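Local structure of guanine deaminase (Escherichia coli, 6OHB) at residues A[78-90]-A[323-337]. The protein catalyses the zinc-dependent hydrolytic deamination of guanine to xanthine and ammonia in purine degradation. Sequence-based numbering, arbitrary orientation.
With ZN (zinc ion), chain E.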
# COMPACT_ATOMS: atom_id res chain seq x y z
N PHE A 78 16.51 -9.64 0.34
CA PHE A 78 16.26 -8.27 0.76
C PHE A 78 16.86 -7.99 2.14
O PHE A 78 16.94 -8.87 3.01
CB PHE A 78 14.76 -7.97 0.76
CG PHE A 78 14.12 -8.15 -0.59
CD1 PHE A 78 14.71 -7.62 -1.72
CD2 PHE A 78 12.95 -8.88 -0.72
CE1 PHE A 78 14.13 -7.79 -2.97
CE2 PHE A 78 12.37 -9.06 -1.96
CZ PHE A 78 12.96 -8.51 -3.09
N VAL A 79 17.22 -6.72 2.35
CA VAL A 79 17.90 -6.24 3.55
C VAL A 79 16.99 -5.21 4.21
O VAL A 79 16.77 -4.12 3.67
CB VAL A 79 19.27 -5.64 3.22
CG1 VAL A 79 19.94 -5.15 4.50
CG2 VAL A 79 20.14 -6.67 2.49
N ASP A 80 16.49 -5.55 5.40
CA ASP A 80 15.57 -4.72 6.17
C ASP A 80 16.35 -4.05 7.29
O ASP A 80 16.72 -4.71 8.27
CB ASP A 80 14.43 -5.58 6.72
CG ASP A 80 13.25 -4.76 7.21
OD1 ASP A 80 13.43 -3.58 7.60
OD2 ASP A 80 12.13 -5.31 7.21
N THR A 81 16.55 -2.73 7.19
CA THR A 81 17.50 -2.06 8.07
C THR A 81 16.89 -1.50 9.36
O THR A 81 17.63 -0.90 10.15
CB THR A 81 18.22 -0.93 7.32
OG1 THR A 81 17.27 0.04 6.87
CG2 THR A 81 19.00 -1.49 6.14
N HIS A 82 15.59 -1.68 9.61
CA HIS A 82 15.01 -1.30 10.91
C HIS A 82 13.67 -2.01 11.07
O HIS A 82 12.73 -1.72 10.33
CB HIS A 82 14.85 0.22 11.03
CG HIS A 82 14.24 0.65 12.33
ND1 HIS A 82 14.91 0.60 13.53
CD2 HIS A 82 13.01 1.15 12.61
CE1 HIS A 82 14.13 1.05 14.49
NE2 HIS A 82 12.97 1.39 13.96
N ILE A 83 13.60 -2.92 12.03
CA ILE A 83 12.37 -3.66 12.30
C ILE A 83 12.37 -4.04 13.77
O ILE A 83 13.42 -4.34 14.35
CB ILE A 83 12.24 -4.88 11.35
CG1 ILE A 83 10.93 -5.63 11.60
CG2 ILE A 83 13.45 -5.80 11.46
CD1 ILE A 83 10.62 -6.69 10.56
N HIS A 84 11.19 -4.00 14.39
CA HIS A 84 11.01 -4.31 15.81
C HIS A 84 10.44 -5.72 15.93
O HIS A 84 9.30 -5.98 15.52
CB HIS A 84 10.10 -3.27 16.48
CG HIS A 84 10.65 -1.86 16.52
ND1 HIS A 84 11.15 -1.29 17.67
CD2 HIS A 84 10.69 -0.90 15.57
CE1 HIS A 84 11.52 -0.04 17.42
NE2 HIS A 84 11.26 0.21 16.15
N TYR A 85 11.24 -6.65 16.48
CA TYR A 85 10.78 -8.03 16.69
C TYR A 85 9.53 -8.15 17.57
O TYR A 85 8.60 -8.87 17.17
CB TYR A 85 11.96 -8.86 17.23
CG TYR A 85 11.64 -9.93 18.26
CD1 TYR A 85 10.83 -11.02 17.95
CD2 TYR A 85 12.19 -9.86 19.54
CE1 TYR A 85 10.56 -12.00 18.90
CE2 TYR A 85 11.93 -10.84 20.49
CZ TYR A 85 11.11 -11.90 20.16
OH TYR A 85 10.85 -12.87 21.11
N PRO A 86 9.45 -7.54 18.77
CA PRO A 86 8.30 -7.82 19.65
C PRO A 86 7.09 -6.94 19.40
O PRO A 86 6.49 -6.43 20.36
CB PRO A 86 8.89 -7.57 21.04
CG PRO A 86 9.84 -6.44 20.82
CD PRO A 86 10.43 -6.66 19.44
N GLN A 87 6.71 -6.73 18.14
CA GLN A 87 5.62 -5.81 17.84
C GLN A 87 4.72 -6.28 16.71
O GLN A 87 3.90 -5.48 16.22
CB GLN A 87 6.19 -4.43 17.49
CG GLN A 87 6.76 -3.66 18.67
CD GLN A 87 7.28 -2.30 18.28
OE1 GLN A 87 7.08 -1.85 17.15
NE2 GLN A 87 7.96 -1.64 19.20
N SER A 88 4.82 -7.54 16.27
CA SER A 88 4.06 -7.99 15.12
C SER A 88 2.56 -7.90 15.35
O SER A 88 1.80 -7.58 14.43
CB SER A 88 4.46 -9.43 14.76
OG SER A 88 5.84 -9.52 14.44
N GLU A 89 2.11 -8.16 16.58
CA GLU A 89 0.68 -8.21 16.89
C GLU A 89 0.07 -6.85 17.19
O GLU A 89 -1.15 -6.77 17.37
CB GLU A 89 0.44 -9.16 18.07
CG GLU A 89 1.00 -8.67 19.40
CD GLU A 89 2.40 -9.19 19.68
OE1 GLU A 89 3.23 -9.21 18.75
OE2 GLU A 89 2.66 -9.58 20.84
N MET A 90 0.87 -5.79 17.22
CA MET A 90 0.38 -4.49 17.67
C MET A 90 -0.74 -3.97 16.78
O MET A 90 -0.57 -3.82 15.57
CB MET A 90 1.54 -3.49 17.70
CG MET A 90 1.43 -2.45 18.81
SD MET A 90 2.44 -0.99 18.51
CE MET A 90 3.92 -1.73 17.87
N GLY A 323 19.43 2.88 3.88
CA GLY A 323 18.77 1.62 3.64
C GLY A 323 17.29 1.72 3.98
O GLY A 323 16.83 2.72 4.56
N MET A 324 16.53 0.70 3.60
CA MET A 324 15.09 0.66 3.81
C MET A 324 14.73 -0.17 5.04
O MET A 324 15.27 -1.26 5.24
CB MET A 324 14.37 0.09 2.59
CG MET A 324 14.66 0.80 1.27
SD MET A 324 14.18 2.54 1.26
CE MET A 324 12.44 2.42 1.71
N GLY A 325 13.82 0.35 5.86
CA GLY A 325 13.30 -0.39 6.99
C GLY A 325 11.79 -0.38 6.99
O GLY A 325 11.15 0.53 6.45
N THR A 326 11.21 -1.43 7.56
CA THR A 326 9.75 -1.53 7.66
C THR A 326 9.11 -0.87 8.90
O THR A 326 7.92 -0.54 8.82
CB THR A 326 9.32 -3.01 7.61
OG1 THR A 326 9.95 -3.74 8.67
CG2 THR A 326 9.68 -3.64 6.28
N ASP A 327 9.87 -0.61 9.98
CA ASP A 327 9.37 -0.35 11.35
C ASP A 327 8.14 -1.19 11.63
O ASP A 327 7.10 -0.67 12.04
CB ASP A 327 9.14 1.15 11.70
CG ASP A 327 9.73 1.49 13.12
OD1 ASP A 327 10.05 0.57 13.83
OD2 ASP A 327 9.90 2.56 13.68
N ILE A 328 8.26 -2.49 11.36
CA ILE A 328 7.17 -3.40 11.72
C ILE A 328 6.84 -3.17 13.18
O ILE A 328 7.73 -2.92 14.00
CB ILE A 328 7.53 -4.86 11.41
CG1 ILE A 328 7.12 -5.20 9.98
CG2 ILE A 328 6.86 -5.82 12.39
CD1 ILE A 328 5.60 -5.28 9.83
N GLY A 329 5.55 -3.23 13.50
CA GLY A 329 4.99 -2.57 14.66
C GLY A 329 4.16 -1.40 14.17
O GLY A 329 2.96 -1.54 13.94
N ALA A 330 4.80 -0.24 14.01
CA ALA A 330 4.11 0.92 13.45
C ALA A 330 3.84 0.71 11.97
O ALA A 330 2.78 1.11 11.47
CB ALA A 330 4.92 2.20 13.68
N GLY A 331 4.79 0.11 11.26
CA GLY A 331 4.51 -0.33 9.91
C GLY A 331 3.62 -1.56 9.90
O GLY A 331 3.52 -2.30 10.88
N THR A 332 2.96 -1.77 8.77
CA THR A 332 1.95 -2.81 8.65
C THR A 332 2.39 -4.00 7.80
O THR A 332 1.63 -4.96 7.67
CB THR A 332 0.63 -2.24 8.11
OG1 THR A 332 0.89 -1.40 6.97
CG2 THR A 332 -0.08 -1.42 9.19
N THR A 333 3.56 -3.95 7.17
CA THR A 333 3.96 -5.05 6.30
C THR A 333 5.43 -5.41 6.51
O THR A 333 6.26 -4.53 6.77
CB THR A 333 3.68 -4.71 4.83
OG1 THR A 333 3.96 -5.86 4.02
CG2 THR A 333 4.54 -3.53 4.36
N PHE A 334 5.73 -6.71 6.42
CA PHE A 334 7.11 -7.20 6.38
C PHE A 334 7.72 -7.10 4.98
O PHE A 334 8.91 -7.39 4.83
CB PHE A 334 7.19 -8.67 6.80
CG PHE A 334 7.10 -8.90 8.28
CD1 PHE A 334 5.87 -8.96 8.92
CD2 PHE A 334 8.25 -9.10 9.04
CE1 PHE A 334 5.78 -9.20 10.28
CE2 PHE A 334 8.17 -9.33 10.40
CZ PHE A 334 6.94 -9.38 11.02
N ASN A 335 6.94 -6.72 3.98
CA ASN A 335 7.32 -6.89 2.59
C ASN A 335 8.10 -5.69 2.07
O ASN A 335 7.64 -4.55 2.17
CB ASN A 335 6.09 -7.12 1.72
CG ASN A 335 6.45 -7.61 0.32
OD1 ASN A 335 6.64 -6.80 -0.59
ND2 ASN A 335 6.54 -8.92 0.16
N MET A 336 9.28 -5.97 1.51
CA MET A 336 10.16 -4.91 1.01
C MET A 336 9.59 -4.25 -0.24
O MET A 336 9.76 -3.04 -0.44
CB MET A 336 11.55 -5.49 0.73
CG MET A 336 12.61 -4.47 0.29
SD MET A 336 12.99 -3.19 1.51
CE MET A 336 12.95 -4.11 3.04
N LEU A 337 8.92 -5.02 -1.10
CA LEU A 337 8.34 -4.43 -2.31
C LEU A 337 7.32 -3.35 -1.95
O LEU A 337 7.33 -2.26 -2.52
CB LEU A 337 7.70 -5.52 -3.19
CG LEU A 337 8.62 -6.65 -3.65
CD1 LEU A 337 7.82 -7.72 -4.39
CD2 LEU A 337 9.74 -6.13 -4.53
ZN ZN E . 11.35 1.78 15.08
O HOH W 1 17.54 -1.72 2.56
O HOH W 2 7.74 0.08 15.38
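H82, H84 and D327 share one zinc ion: H82 NE2 sits 2.0 Å from the zinc, and both carboxylate oxygens of D327 reach it, D327 OD2 at 2.2 Å. H237 supplies the remaining protein ligand. The D327 carboxylate is turned 66° from the H82 ring. On the far side of its ring, H82 ND1 is hydrogen-bonded to H235, which helps fix the ring's rotation.

T81 N gives M324 O an almost straight bond (2.8 Å, 176° at the hydrogen), a water joins V79 O to M324 N, and D327 N binds H82 O at 3.1 Å. D80, with CG anti to its own N (chi1 -165°), carries both carboxylate oxygens to T326: OD1 accepts from T326 N, while OD2 takes T326 OG1 at 3.1 Å through its syn lone pair. I83 CG1 packs tightly on I328 CB, 3.5 Å apart. A second water lies 2.7 Å from Q87 OE1 and accepts from A330 N; the amide nitrogen of Q87 is held by E110.

The strand-end HxH pair and the aspartate after strand 321-324 form, with H237, the mononuclear metal site of an amidohydrolase barrel; the buried D80-T326 pair fixes the backbone just before D327 and so probably helps position that ligand.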